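Local atomic coordinates of DNA polymerase sliding clamp 2 (Thermococcus kodakarensis, PDB entry 3LX2), a protein that forms a toroidal homotrimer through whose centre DNA passes, and probably tethers the polymerase and other proteins to DNA during replication. Residues E26-V31 with E66-F71; Q37-D42 with P121-P126; T19-F24 with D72-L77. One frame throughout, in Å; residues are numbered along the deposited sequence.

Overall arrangement
Contact 1 and the strand of contact 2 belong to one antiparallel sheet: Gln30 of contact 1 is backbone-bonded to Gln37 of contact 2, because strands 26-31 and 35-41 are neighbours. Contact 1 is partly buried and is held by paired main-chain bonds with aromatic packing on one face. Contact 2 lies at the surface, where the 121-126 loop rests on strand 35-41 through one hydrogen bond and isoleucine contacts. Contact 3 is mostly buried and joins two helical segments by leucine packing, with a long salt bridge toward the surface. It continues contact 1 directly, since helix 73-80 follows strand 67-72, and Phe76 packs against Phe71 and Leu73 against Ala27.

Contact 1: E26-V31 with E66-F71; sequences EAVFQV and EEAIAF
Six main-chain hydrogen bonds join Glu26-Val31 to Glu66-Phe71 as antiparallel strands, two at each of the hydrogen-bonded pairs Ala27-Phe71, Phe29-Ile69 and Val31-Glu67. The middle pair is the tightest: Phe29 N lies 2.6 Å from Ile69 O, almost on the C=O axis, and Ile69 N returns a bond of 2.9 Å to Phe29 O. At the Ala27 end the pairing loosens, with Ala27 N 3.3 Å from Phe71 O. The Val31 N to Glu67 O bond is less regular, its donor standing 36° out of the carbonyl plane.

Two rings meet on the face carrying Ala27, Phe29, Val31, Ile69 and Phe71. Phe71 presents its edge to the face of Phe29, its CZ 3.9 Å from Phe29 CD2 and the planes at 87°, a T-shaped pair. Its chi1 of 44° puts CG in the crowded position between the backbone N and the carbonyl carbon, swinging the ring back over the strand pair so that Ala27 O lies above its rim. Beside it, Ile69 CG1 packs 3.9 Å from Val31 CG2. On the other face Val28 CG1 touches Ala68 CB, also at 3.9 Å.

Farther out, Met38 of the neighbouring strand 35-41 touches Phe29 at its ring edge and Phe76 meets Phe71 edge-to-face. Glu67 OE1 pairs with Lys93, and Gln30 NE2 is taken by Asn32 OD1.

Main-chain bonds thus fix the register of strand 67-72, outermost within this chain in the long sheet, on 26-31, while the face with both rings packs inward on Phe3, Ile5 and Phe76 in the N-terminal clamp domain.

Contact 2: Q37-D42 with P121-P126; sequences QMRAID and PEIEIP
The carbonyl oxygen of Ile123 is the best-held polar atom across this contact, and a single bond grips it: Arg39 NH1 donates to Ile123 O at 2.9 Å. That bond is bent, with an N-H...O angle of 134°, and the donor stands 35° out of the carbonyl plane. The oxygen nevertheless lies at the edge of the guanidinium, near its plane. Arg39 runs with CG anti to the backbone N and turns at chi3 (-57°), which brings NH1 round to the loop. On the strand side, its NE makes a long, weak ion pair with Asp50. Two carboxylates stand farther off, Glu122 OE2 at 5.6 Å from Arg39 NH1 and Glu124 OE2 at 6.0 Å from the same atom; without touching, they may still favour the arginine's positive charge.

Apolar packing does the rest. Ile123 and Arg39 slide past each other in opposite directions, the aliphatic part of the arginine lying alongside, with Arg39 CD 3.8 Å from Ile123 CB. The tip of the isoleucine continues to the strand backbone, where Ile123 CD1 is 3.7 Å from Ala40 CA. Its other branch meets a second isoleucine obliquely, Ile123 CG2 being 3.9 Å from Ile41 CD1. Ile125 crosses the arginine at about a right angle, its CG2 3.7 Å from Arg39 NH1. Leu48, on the next strand, touches both Ile41 and Ile123.

Residues 121-126 form no regular strand and belong to the long loop between strands 108-114 and 132-137. This is the interdomain connector loop of the PCNA fold, here laid across strand 35-41 of the sheet that spans both domains.

Contact 3: T19-F24 with D72-L77; sequences TLEKFF and DLKRFL
Glu21 reaches out from helix 10-21 with CG anti to the backbone N (chi1 -169°) and then bends at chi2 (-83°), so that its chain crosses the first turn of helix 73-80 obliquely, from Leu77 toward Lys74. Its CB touches Leu77, with CB 4.0 Å from Leu77 CD2. The next atom lies against the first turn of the helix, Glu21 CG being 3.8 Å from Lys74 CA. At the tip the two oxygens part: OE1 remains near the methyl at 4.1 Å from Leu77 CD2, while OE2 faces Lys74 in a salt bridge whose OE2 to NZ distance is 3.6 Å. That length points to a loose charge pairing near the surface, where Lys74 is exposed.

Beneath it Leu73 fills the buried side. Leu73 CD2 sits 3.9 Å from Leu20 CB, and its other methyl presses on Phe24, Leu73 CD1 lying 3.6 Å from Phe24 CB and 3.3 Å from Phe24 O. Leu20 O accepts from both Phe23 N and Phe24 N, fixing the turn that carries Phe24 there. Asp72 takes the N-cap position of the second helix. Ile17 extends the apolar packing around Leu73 and Leu77, and Arg75 forms a salt bridge with Asp172 of the second subunit.

Two such helices packed side by side against a sheet are the hallmark of a sliding-clamp domain, in which they line the DNA channel of the ring.

Contact 1: E26-V31 with E66-F71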
loop_
_atom_site.group_PDB
_atom_site.type_symbol
_atom_site.label_atom_id
_atom_site.label_comp_id
_atom_site.label_asym_id
_atom_site.label_seq_id
_atom_site.Cartn_x
_atom_site.Cartn_y
_atom_site.Cartn_z
ATOM N N GLU A 26 -18.548 -21.046 3.294
ATOM C CA GLU A 26 -18.595 -22.114 2.337
ATOM C C GLU A 26 -19.632 -21.776 1.307
ATOM O O GLU A 26 -20.635 -21.117 1.618
ATOM C CB GLU A 26 -19.017 -23.437 2.996
ATOM C CG GLU A 26 -18.464 -23.658 4.430
ATOM C CD GLU A 26 -18.614 -25.106 4.903
ATOM O OE1 GLU A 26 -19.761 -25.662 4.784
ATOM O OE2 GLU A 26 -17.577 -25.679 5.380
ATOM N N ALA A 27 -19.413 -22.210 0.063
ATOM C CA ALA A 27 -20.464 -22.052 -0.909
ATOM C C ALA A 27 -20.772 -23.319 -1.673
ATOM O O ALA A 27 -19.892 -24.105 -1.996
ATOM C CB ALA A 27 -20.129 -20.969 -1.815
ATOM N N VAL A 28 -22.055 -23.516 -1.924
ATOM C CA VAL A 28 -22.516 -24.568 -2.785
ATOM C C VAL A 28 -22.754 -24.110 -4.219
ATOM O O VAL A 28 -23.639 -23.314 -4.505
ATOM C CB VAL A 28 -23.844 -25.134 -2.229
ATOM C CG1 VAL A 28 -24.359 -26.305 -3.115
ATOM C CG2 VAL A 28 -23.672 -25.551 -0.736
ATOM N N PHE A 29 -22.009 -24.672 -5.146
ATOM C CA PHE A 29 -22.194 -24.317 -6.537
ATOM C C PHE A 29 -23.004 -25.379 -7.241
ATOM O O PHE A 29 -22.578 -26.506 -7.385
ATOM C CB PHE A 29 -20.841 -24.118 -7.205
ATOM C CG PHE A 29 -20.329 -22.689 -7.154
ATOM C CD1 PHE A 29 -20.959 -21.720 -6.378
ATOM C CD2 PHE A 29 -19.208 -22.309 -7.897
ATOM C CE1 PHE A 29 -20.496 -20.423 -6.328
ATOM C CE2 PHE A 29 -18.738 -21.003 -7.834
ATOM C CZ PHE A 29 -19.400 -20.059 -7.049
ATOM N N GLN A 30 -24.199 -25.027 -7.670
ATOM C CA GLN A 30 -24.896 -25.948 -8.534
ATOM C C GLN A 30 -24.375 -25.806 -9.963
ATOM O O GLN A 30 -24.622 -24.821 -10.646
ATOM C CB GLN A 30 -26.401 -25.771 -8.483
ATOM C CG GLN A 30 -27.163 -26.806 -9.330
ATOM C CD GLN A 30 -27.160 -28.196 -8.677
ATOM O OE1 GLN A 30 -27.364 -28.321 -7.437
ATOM N NE2 GLN A 30 -26.912 -29.248 -9.498
ATOM N N VAL A 31 -23.655 -26.831 -10.389
ATOM C CA VAL A 31 -23.106 -26.862 -11.712
ATOM C C VAL A 31 -24.037 -27.607 -12.653
ATOM O O VAL A 31 -24.104 -28.844 -12.606
ATOM C CB VAL A 31 -21.750 -27.563 -11.726
ATOM C CG1 VAL A 31 -21.095 -27.340 -13.028
ATOM C CG2 VAL A 31 -20.893 -27.095 -10.593
ATOM N N GLU A 66 -24.862 -33.145 -14.129
ATOM C CA GLU A 66 -25.091 -32.008 -13.294
ATOM C C GLU A 66 -25.004 -32.382 -11.846
ATOM O O GLU A 66 -25.580 -33.375 -11.430
ATOM C CB GLU A 66 -26.508 -31.491 -13.534
ATOM C CG GLU A 66 -26.963 -31.582 -14.991
ATOM C CD GLU A 66 -28.149 -30.695 -15.290
ATOM O OE1 GLU A 66 -29.221 -30.910 -14.652
ATOM O OE2 GLU A 66 -28.009 -29.804 -16.180
ATOM N N GLU A 67 -24.316 -31.554 -11.071
ATOM C CA GLU A 67 -24.188 -31.757 -9.650
ATOM C C GLU A 67 -23.777 -30.482 -8.914
ATOM O O GLU A 67 -23.199 -29.551 -9.509
ATOM C CB GLU A 67 -23.194 -32.876 -9.346
ATOM C CG GLU A 67 -21.759 -32.578 -9.716
ATOM C CD GLU A 67 -20.760 -33.401 -8.886
ATOM O OE1 GLU A 67 -19.888 -34.069 -9.499
ATOM O OE2 GLU A 67 -20.845 -33.374 -7.620
ATOM N N ALA A 68 -24.093 -30.477 -7.620
ATOM C CA ALA A 68 -23.657 -29.478 -6.674
ATOM C C ALA A 68 -22.316 -29.826 -6.090
ATOM O O ALA A 68 -22.133 -30.931 -5.555
ATOM C CB ALA A 68 -24.659 -29.366 -5.556
ATOM N N ILE A 69 -21.388 -28.875 -6.152
ATOM C CA ILE A 69 -20.137 -28.966 -5.404
ATOM C C ILE A 69 -20.089 -27.898 -4.332
ATOM O O ILE A 69 -20.731 -26.839 -4.448
ATOM C CB ILE A 69 -18.894 -28.813 -6.288
ATOM C CG1 ILE A 69 -19.065 -27.635 -7.243
ATOM C CG2 ILE A 69 -18.591 -30.124 -7.029
ATOM C CD1 ILE A 69 -17.831 -27.329 -8.054
ATOM N N ALA A 70 -19.309 -28.152 -3.297
ATOM C CA ALA A 70 -19.245 -27.269 -2.169
ATOM C C ALA A 70 -17.805 -27.218 -1.681
ATOM O O ALA A 70 -17.102 -28.226 -1.679
ATOM C CB ALA A 70 -20.193 -27.773 -1.043
ATOM N N PHE A 71 -17.351 -26.043 -1.277
ATOM C CA PHE A 71 -15.954 -25.928 -0.882
ATOM C C PHE A 71 -15.720 -24.701 -0.027
ATOM O O PHE A 71 -16.567 -23.823 0.072
ATOM C CB PHE A 71 -15.046 -25.916 -2.121
ATOM C CG PHE A 71 -15.570 -25.046 -3.203
ATOM C CD1 PHE A 71 -15.247 -23.704 -3.236
ATOM C CD2 PHE A 71 -16.446 -25.554 -4.150
ATOM C CE1 PHE A 71 -15.778 -22.883 -4.213
ATOM C CE2 PHE A 71 -16.971 -24.750 -5.126
ATOM C CZ PHE A 71 -16.624 -23.408 -5.167
#

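Contact 2: Q37-D42 with P121-P126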
loop_
_atom_site.group_PDB
_atom_site.type_symbol
_atom_site.label_atom_id
_atom_site.label_comp_id
_atom_site.label_asym_id
_atom_site.label_seq_id
_atom_site.Cartn_x
_atom_site.Cartn_y
_atom_site.Cartn_z
ATOM N N GLN A 37 -25.029 -21.819 -10.641
ATOM C CA GLN A 37 -25.986 -21.138 -9.774
ATOM C C GLN A 37 -25.657 -21.402 -8.332
ATOM O O GLN A 37 -25.273 -22.508 -7.951
ATOM C CB GLN A 37 -27.439 -21.606 -10.073
ATOM C CG GLN A 37 -27.965 -21.116 -11.441
ATOM C CD GLN A 37 -29.299 -21.723 -11.857
ATOM O OE1 GLN A 37 -29.779 -22.717 -11.292
ATOM N NE2 GLN A 37 -29.895 -21.134 -12.876
ATOM N N MET A 38 -25.813 -20.367 -7.531
ATOM C CA MET A 38 -25.683 -20.488 -6.119
ATOM C C MET A 38 -26.720 -19.600 -5.484
ATOM O O MET A 38 -27.061 -18.552 -6.013
ATOM C CB MET A 38 -24.295 -20.087 -5.666
ATOM C CG MET A 38 -24.215 -19.855 -4.180
ATOM S SD MET A 38 -22.600 -19.204 -3.796
ATOM C CE MET A 38 -22.875 -18.608 -2.163
ATOM N N ARG A 39 -27.213 -20.051 -4.341
ATOM C CA ARG A 39 -28.153 -19.334 -3.554
ATOM C C ARG A 39 -27.830 -19.697 -2.145
ATOM O O ARG A 39 -27.743 -20.878 -1.813
ATOM C CB ARG A 39 -29.579 -19.741 -3.865
ATOM C CG ARG A 39 -30.563 -18.867 -3.070
ATOM C CD ARG A 39 -32.006 -18.974 -3.511
ATOM N NE ARG A 39 -32.282 -18.656 -4.917
ATOM C CZ ARG A 39 -33.491 -18.803 -5.459
ATOM N NH1 ARG A 39 -34.508 -19.260 -4.704
ATOM N NH2 ARG A 39 -33.701 -18.502 -6.738
ATOM N N ALA A 40 -27.609 -18.681 -1.313
ATOM C CA ALA A 40 -27.217 -18.938 0.056
ATOM C C ALA A 40 -27.663 -17.780 0.932
ATOM O O ALA A 40 -28.026 -16.691 0.408
ATOM C CB ALA A 40 -25.739 -19.111 0.123
ATOM N N ILE A 41 -27.621 -18.011 2.256
ATOM C CA ILE A 41 -27.961 -16.981 3.256
ATOM C C ILE A 41 -26.921 -16.972 4.352
ATOM O O ILE A 41 -26.421 -18.001 4.759
ATOM C CB ILE A 41 -29.375 -17.212 3.877
ATOM C CG1 ILE A 41 -30.451 -17.314 2.803
ATOM C CG2 ILE A 41 -29.828 -16.047 4.782
ATOM C CD1 ILE A 41 -31.877 -17.526 3.389
ATOM N N ASP A 42 -26.606 -15.800 4.870
ATOM C CA ASP A 42 -25.666 -15.709 6.005
ATOM C C ASP A 42 -26.295 -16.198 7.321
ATOM O O ASP A 42 -27.515 -16.155 7.481
ATOM C CB ASP A 42 -25.100 -14.273 6.137
ATOM C CG ASP A 42 -26.002 -13.340 6.900
ATOM O OD1 ASP A 42 -25.534 -12.741 7.900
ATOM O OD2 ASP A 42 -27.187 -13.207 6.524
ATOM N N PRO A 121 -30.143 -27.042 1.828
ATOM C CA PRO A 121 -31.600 -27.154 1.797
ATOM C C PRO A 121 -32.155 -26.064 0.894
ATOM O O PRO A 121 -31.566 -24.977 0.792
ATOM C CB PRO A 121 -32.014 -26.920 3.255
ATOM C CG PRO A 121 -30.907 -26.099 3.861
ATOM C CD PRO A 121 -29.651 -26.319 3.020
ATOM N N GLU A 122 -33.261 -26.374 0.226
ATOM C CA GLU A 122 -33.885 -25.446 -0.712
ATOM C C GLU A 122 -34.085 -24.074 -0.081
ATOM O O GLU A 122 -34.469 -23.976 1.095
ATOM C CB GLU A 122 -35.227 -26.013 -1.205
ATOM C CG GLU A 122 -35.688 -25.445 -2.547
ATOM C CD GLU A 122 -34.577 -25.429 -3.595
ATOM O OE1 GLU A 122 -33.493 -26.018 -3.356
ATOM O OE2 GLU A 122 -34.788 -24.824 -4.666
ATOM N N ILE A 123 -33.787 -23.018 -0.840
ATOM C CA ILE A 123 -34.065 -21.649 -0.368
ATOM C C ILE A 123 -35.116 -21.028 -1.273
ATOM O O ILE A 123 -34.972 -21.017 -2.499
ATOM C CB ILE A 123 -32.793 -20.755 -0.224
ATOM C CG1 ILE A 123 -31.794 -21.384 0.761
ATOM C CG2 ILE A 123 -33.176 -19.359 0.255
ATOM C CD1 ILE A 123 -30.398 -20.747 0.792
ATOM N N GLU A 124 -36.194 -20.562 -0.656
ATOM C CA GLU A 124 -37.325 -20.031 -1.390
ATOM C C GLU A 124 -37.385 -18.515 -1.254
ATOM O O GLU A 124 -37.233 -17.954 -0.164
ATOM C CB GLU A 124 -38.632 -20.696 -0.930
ATOM C CG GLU A 124 -38.981 -22.010 -1.679
ATOM C CD GLU A 124 -39.626 -21.771 -3.056
ATOM O OE1 GLU A 124 -40.308 -20.729 -3.213
ATOM O OE2 GLU A 124 -39.456 -22.623 -3.971
ATOM N N ILE A 125 -37.600 -17.870 -2.388
ATOM C CA ILE A 125 -37.584 -16.430 -2.493
ATOM C C ILE A 125 -39.015 -15.886 -2.528
ATOM O O ILE A 125 -39.739 -16.073 -3.521
ATOM C CB ILE A 125 -36.772 -15.980 -3.745
ATOM C CG1 ILE A 125 -36.848 -14.451 -3.931
ATOM C CG2 ILE A 125 -37.207 -16.791 -5.006
ATOM C CD1 ILE A 125 -36.008 -13.903 -5.084
ATOM N N PRO A 126 -39.439 -15.232 -1.427
ATOM C CA PRO A 126 -40.699 -14.471 -1.400
ATOM C C PRO A 126 -40.818 -13.476 -2.565
ATOM O O PRO A 126 -39.799 -13.007 -3.098
ATOM C CB PRO A 126 -40.622 -13.694 -0.079
ATOM C CG PRO A 126 -39.222 -14.003 0.519
ATOM C CD PRO A 126 -38.812 -15.301 -0.097
#

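Contact 3: T19-F24 with D72-L77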
loop_
_atom_site.group_PDB
_atom_site.type_symbol
_atom_site.label_atom_id
_atom_site.label_comp_id
_atom_site.label_asym_id
_atom_site.label_seq_id
_atom_site.Cartn_x
_atom_site.Cartn_y
_atom_site.Cartn_z
ATOM N N THR A 19 -16.478 -11.110 -2.959
ATOM C CA THR A 19 -17.703 -10.645 -2.385
ATOM C C THR A 19 -18.402 -11.759 -1.549
ATOM O O THR A 19 -18.871 -11.508 -0.458
ATOM C CB THR A 19 -18.529 -10.072 -3.485
ATOM O OG1 THR A 19 -17.686 -9.160 -4.176
ATOM C CG2 THR A 19 -19.722 -9.359 -2.966
ATOM N N LEU A 20 -18.353 -12.991 -2.015
ATOM C CA LEU A 20 -19.027 -14.091 -1.327
ATOM C C LEU A 20 -18.378 -14.421 -0.007
ATOM O O LEU A 20 -19.067 -14.645 0.998
ATOM C CB LEU A 20 -19.140 -15.343 -2.216
ATOM C CG LEU A 20 -19.806 -15.097 -3.568
ATOM C CD1 LEU A 20 -20.003 -16.403 -4.418
ATOM C CD2 LEU A 20 -21.122 -14.367 -3.390
ATOM N N GLU A 21 -17.053 -14.433 0.009
ATOM C CA GLU A 21 -16.323 -14.874 1.204
ATOM C C GLU A 21 -16.622 -13.933 2.362
ATOM O O GLU A 21 -16.430 -14.284 3.533
ATOM C CB GLU A 21 -14.831 -14.914 0.912
ATOM C CG GLU A 21 -13.937 -15.600 1.975
ATOM C CD GLU A 21 -13.588 -14.676 3.090
ATOM O OE1 GLU A 21 -13.417 -13.480 2.805
ATOM O OE2 GLU A 21 -13.499 -15.108 4.259
ATOM N N LYS A 22 -17.081 -12.729 2.046
ATOM C CA LYS A 22 -17.324 -11.755 3.096
ATOM C C LYS A 22 -18.473 -12.213 3.966
ATOM O O LYS A 22 -18.471 -11.897 5.111
ATOM C CB LYS A 22 -17.625 -10.352 2.528
ATOM C CG LYS A 22 -16.393 -9.627 1.958
ATOM C CD LYS A 22 -15.285 -9.558 3.021
ATOM C CE LYS A 22 -13.976 -9.086 2.440
ATOM N NZ LYS A 22 -14.092 -7.663 2.075
ATOM N N PHE A 23 -19.409 -12.997 3.409
ATOM C CA PHE A 23 -20.643 -13.378 4.107
ATOM C C PHE A 23 -20.781 -14.823 4.485
ATOM O O PHE A 23 -21.525 -15.123 5.426
ATOM C CB PHE A 23 -21.880 -13.023 3.265
ATOM C CG PHE A 23 -21.926 -11.588 2.877
ATOM C CD1 PHE A 23 -22.317 -10.621 3.812
ATOM C CD2 PHE A 23 -21.528 -11.185 1.598
ATOM C CE1 PHE A 23 -22.352 -9.257 3.464
ATOM C CE2 PHE A 23 -21.560 -9.830 1.250
ATOM C CZ PHE A 23 -21.981 -8.862 2.196
ATOM N N PHE A 24 -20.116 -15.701 3.734
ATOM C CA PHE A 24 -20.240 -17.142 3.876
ATOM C C PHE A 24 -18.904 -17.816 3.973
ATOM O O PHE A 24 -17.961 -17.430 3.318
ATOM C CB PHE A 24 -20.992 -17.733 2.696
ATOM C CG PHE A 24 -22.122 -16.883 2.227
ATOM C CD1 PHE A 24 -23.306 -16.806 2.968
ATOM C CD2 PHE A 24 -21.999 -16.138 1.084
ATOM C CE1 PHE A 24 -24.360 -16.000 2.530
ATOM C CE2 PHE A 24 -23.023 -15.344 0.652
ATOM C CZ PHE A 24 -24.209 -15.262 1.377
ATOM N N ASP A 72 -14.549 -24.638 0.580
ATOM C CA ASP A 72 -14.295 -23.568 1.498
ATOM C C ASP A 72 -13.987 -22.250 0.737
ATOM O O ASP A 72 -13.073 -22.199 -0.092
ATOM C CB ASP A 72 -13.212 -23.965 2.466
ATOM C CG ASP A 72 -13.153 -23.052 3.595
ATOM O OD1 ASP A 72 -14.167 -22.878 4.293
ATOM O OD2 ASP A 72 -12.095 -22.469 3.792
ATOM N N LEU A 73 -14.782 -21.206 1.012
ATOM C CA LEU A 73 -14.711 -20.009 0.202
ATOM C C LEU A 73 -13.335 -19.349 0.385
ATOM O O LEU A 73 -12.660 -18.978 -0.578
ATOM C CB LEU A 73 -15.884 -19.061 0.475
ATOM C CG LEU A 73 -17.158 -19.115 -0.390
ATOM C CD1 LEU A 73 -18.415 -18.455 0.253
ATOM C CD2 LEU A 73 -16.948 -18.510 -1.773
ATOM N N LYS A 74 -12.888 -19.271 1.625
ATOM C CA LYS A 74 -11.633 -18.651 1.903
ATOM C C LYS A 74 -10.485 -19.445 1.321
ATOM O O LYS A 74 -9.459 -18.873 1.068
ATOM C CB LYS A 74 -11.452 -18.456 3.416
ATOM C CG LYS A 74 -10.108 -17.871 3.789
ATOM C CD LYS A 74 -9.823 -17.810 5.315
ATOM C CE LYS A 74 -10.672 -16.763 6.032
ATOM N NZ LYS A 74 -11.932 -17.359 6.537
ATOM N N ARG A 75 -10.607 -20.761 1.147
ATOM C CA ARG A 75 -9.477 -21.532 0.585
ATOM C C ARG A 75 -9.314 -21.204 -0.910
ATOM O O ARG A 75 -8.202 -20.995 -1.424
ATOM C CB ARG A 75 -9.727 -23.023 0.726
ATOM C CG ARG A 75 -8.889 -23.747 1.751
ATOM C CD ARG A 75 -9.129 -25.248 1.531
ATOM N NE ARG A 75 -7.859 -25.960 1.599
ATOM C CZ ARG A 75 -7.604 -27.028 2.348
ATOM N NH1 ARG A 75 -8.551 -27.586 3.100
ATOM N NH2 ARG A 75 -6.389 -27.560 2.300
ATOM N N PHE A 76 -10.451 -21.166 -1.576
ATOM C CA PHE A 76 -10.571 -20.939 -2.977
ATOM C C PHE A 76 -10.159 -19.535 -3.283
ATOM O O PHE A 76 -9.540 -19.280 -4.292
ATOM C CB PHE A 76 -12.038 -21.092 -3.344
ATOM C CG PHE A 76 -12.315 -21.058 -4.810
ATOM C CD1 PHE A 76 -11.417 -21.612 -5.716
ATOM C CD2 PHE A 76 -13.496 -20.504 -5.278
ATOM C CE1 PHE A 76 -11.690 -21.613 -7.086
ATOM C CE2 PHE A 76 -13.764 -20.474 -6.654
ATOM C CZ PHE A 76 -12.850 -21.038 -7.561
ATOM N N LEU A 77 -10.507 -18.622 -2.398
ATOM C CA LEU A 77 -10.221 -17.213 -2.620
ATOM C C LEU A 77 -8.728 -16.968 -2.609
ATOM O O LEU A 77 -8.219 -16.211 -3.451
ATOM C CB LEU A 77 -10.909 -16.301 -1.595
ATOM C CG LEU A 77 -10.557 -14.802 -1.719
ATOM C CD1 LEU A 77 -10.945 -14.256 -3.086
ATOM C CD2 LEU A 77 -11.252 -14.031 -0.586
#